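Local coordinates for phosphopantothenoylcysteine decarboxylase (Cryptococcus neoformans, PDB 6EOA) that is HAL3, an FMN-binding flavoprotein of the fungal Ppz/Hal3 phosphatase system, and probably decarboxylates phosphopantothenoylcysteine in coenzyme A biosynthesis, at the interface of chains A and B. Coordinates in Å, arbitrary orientation; residue numbers count along the deposited sequence, not the author numbering. Chains: chain A/B, Phosphopantothenoylcysteine decarboxylase.

The interface of chains A and B. Residues chain A 160-162, 196; chain B 141, 178-179, 182, 185, 188.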
loop_
_atom_site.group_PDB
_atom_site.type_symbol
_atom_site.label_atom_id
_atom_site.label_comp_id
_atom_site.label_asym_id
_atom_site.label_seq_id
_atom_site.Cartn_x
_atom_site.Cartn_y
_atom_site.Cartn_z
ATOM N N LEU A 160 -5.615 13.109 -6.246
ATOM C CA LEU A 160 -4.356 13.828 -6.425
ATOM C C LEU A 160 -3.638 13.403 -7.704
ATOM O O LEU A 160 -3.098 14.239 -8.426
ATOM C CB LEU A 160 -3.447 13.614 -5.213
ATOM C CG LEU A 160 -3.848 14.390 -3.956
ATOM C CD1 LEU A 160 -3.238 13.765 -2.713
ATOM C CD2 LEU A 160 -3.434 15.845 -4.079
ATOM N N ARG A 161 -3.649 12.102 -7.982
ATOM C CA ARG A 161 -2.988 11.562 -9.167
ATOM C C ARG A 161 -3.676 12.024 -10.448
ATOM O O ARG A 161 -3.034 12.166 -11.486
ATOM C CB ARG A 161 -2.962 10.034 -9.112
ATOM C CG ARG A 161 -2.074 9.375 -10.161
ATOM C CD ARG A 161 -0.593 9.606 -9.865
ATOM N NE ARG A 161 0.199 8.392 -10.060
ATOM C CZ ARG A 161 0.582 7.936 -11.247
ATOM N NH1 ARG A 161 0.244 8.593 -12.347
ATOM N NH2 ARG A 161 1.300 6.823 -11.335
ATOM N N ALA A 162 -4.981 12.263 -10.368
ATOM C CA ALA A 162 -5.772 12.607 -11.545
ATOM C C ALA A 162 -5.819 14.106 -11.821
ATOM O O ALA A 162 -6.300 14.521 -12.871
ATOM C CB ALA A 162 -7.187 12.068 -11.401
ATOM N N LEU A 196 6.211 17.642 -8.398
ATOM C CA LEU A 196 4.760 17.740 -8.522
ATOM C C LEU A 196 4.244 19.174 -8.415
ATOM O O LEU A 196 3.095 19.450 -8.756
ATOM C CB LEU A 196 4.085 16.866 -7.466
ATOM C CG LEU A 196 4.489 15.390 -7.466
ATOM C CD1 LEU A 196 3.554 14.580 -6.585
ATOM C CD2 LEU A 196 4.502 14.836 -8.882
ATOM N N ALA B 141 -2.640 2.977 -12.942
ATOM C CA ALA B 141 -1.537 3.794 -12.450
ATOM C C ALA B 141 -1.043 3.259 -11.110
ATOM O O ALA B 141 0.155 3.268 -10.833
ATOM C CB ALA B 141 -1.965 5.248 -12.317
ATOM N N TYR B 178 -5.069 12.425 -17.503
ATOM C CA TYR B 178 -4.340 13.257 -16.556
ATOM C C TYR B 178 -3.545 12.409 -15.567
ATOM O O TYR B 178 -2.580 12.885 -14.971
ATOM C CB TYR B 178 -5.295 14.198 -15.824
ATOM C CG TYR B 178 -5.668 15.402 -16.657
ATOM C CD1 TYR B 178 -4.686 16.175 -17.262
ATOM C CD2 TYR B 178 -6.995 15.754 -16.860
ATOM C CE1 TYR B 178 -5.013 17.274 -18.035
ATOM C CE2 TYR B 178 -7.334 16.853 -17.632
ATOM C CZ TYR B 178 -6.339 17.609 -18.218
ATOM O OH TYR B 178 -6.665 18.703 -18.988
ATOM N N MET B 179 -3.941 11.152 -15.396
ATOM C CA MET B 179 -3.135 10.229 -14.606
ATOM C C MET B 179 -1.906 9.815 -15.405
ATOM O O MET B 179 -0.811 9.707 -14.859
ATOM C CB MET B 179 -3.935 8.994 -14.190
ATOM C CG MET B 179 -4.833 9.208 -12.981
ATOM S SD MET B 179 -5.243 7.650 -12.170
ATOM C CE MET B 179 -6.322 8.217 -10.857
ATOM N N HIS B 182 0.690 12.586 -15.578
ATOM C CA HIS B 182 1.345 12.824 -14.292
ATOM C C HIS B 182 2.846 12.542 -14.395
ATOM O O HIS B 182 3.266 11.632 -15.111
ATOM C CB HIS B 182 0.699 11.954 -13.208
ATOM C CG HIS B 182 1.033 12.362 -11.809
ATOM N ND1 HIS B 182 2.145 11.894 -11.140
ATOM C CD2 HIS B 182 0.386 13.172 -10.938
ATOM C CE1 HIS B 182 2.172 12.408 -9.925
ATOM N NE2 HIS B 182 1.115 13.186 -9.776
ATOM N N THR B 185 4.300 8.935 -13.813
ATOM C CA THR B 185 3.975 7.874 -14.757
ATOM C C THR B 185 5.183 7.497 -15.607
ATOM O O THR B 185 5.529 6.323 -15.730
ATOM C CB THR B 185 2.824 8.285 -15.683
ATOM O OG1 THR B 185 1.628 8.444 -14.912
ATOM C CG2 THR B 185 2.597 7.224 -16.755
ATOM N N HIS B 188 7.878 5.797 -13.695
ATOM C CA HIS B 188 7.553 4.406 -13.380
ATOM C C HIS B 188 7.650 3.522 -14.617
ATOM O O HIS B 188 8.089 2.371 -14.532
ATOM C CB HIS B 188 6.156 4.295 -12.768
ATOM C CG HIS B 188 6.031 4.945 -11.425
ATOM N ND1 HIS B 188 4.816 5.162 -10.810
ATOM C CD2 HIS B 188 6.972 5.435 -10.580
ATOM C CE1 HIS B 188 5.013 5.755 -9.646
ATOM N NE2 HIS B 188 6.312 5.928 -9.481
#
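A:Arg161, near the end of helix 155-162, reaches across a subunit interface between two copies of one protein and lodges between B:Met179, B:His182, B:Thr185 and B:Ala141, helping to join neighbours in the deposited trimer. The protein belongs to the homooligomeric flavin-containing Cys decarboxylases (HFCD), so an oligomeric contact of this kind is expected; it is not an exact two-fold, as suits a head-to-tail contact in a trimer. The arginine starts with CG anti to its backbone N (chi1 -169°) and then bends at chi2 and chi3, which carries its middle over the B:His182 imidazole. Its CD sits above the centre of that ring, 3.7 Å from the centroid, a CH-pi contact; the guanidinium and ring planes are 33° apart, so the two flat groups are not stacked in parallel. On the opposite face, toward the CE1 rim, the methyl CD2 of A:Leu196 comes obliquely to 3.5 Å from CE1 of B:His182, so that the ring is flanked on both faces.

At the tip, NH1 of A:Arg161 donates a hydrogen bond to the hydroxyl OG1 of B:Thr185 at 2.9 Å, with 150° at the hydrogen and the acceptor tilted out of the guanidinium plane. That hydroxyl in turn donates to the main-chain O of B:Met179 at 2.7 Å; its hydrogen is thus committed to the carbonyl, which should fix the hydroxyl's rotation and leave the oxygen to accept from NH1. The B:Met179 O lies in the guanidinium plane at its edge, 2.9 Å from NH1 of A:Arg161 and almost straight beyond the CZ-NH1 bond, so neither N-H is aimed at it and the pair is not a hydrogen bond; any attraction would be electrostatic. B:Ala141 sets its CB over one guanidinium face, offset toward the NH2 rim, 3.8 Å from NH2 of A:Arg161. Since B:Ala141 is an FMN-binding position, the arginine probably lies near the partner's flavin site. Nearer the arginine backbone, the B:Met179 side chain crosses the arginine stem at about a right angle, and its CG packs 3.8 Å from CA of A:Ala162.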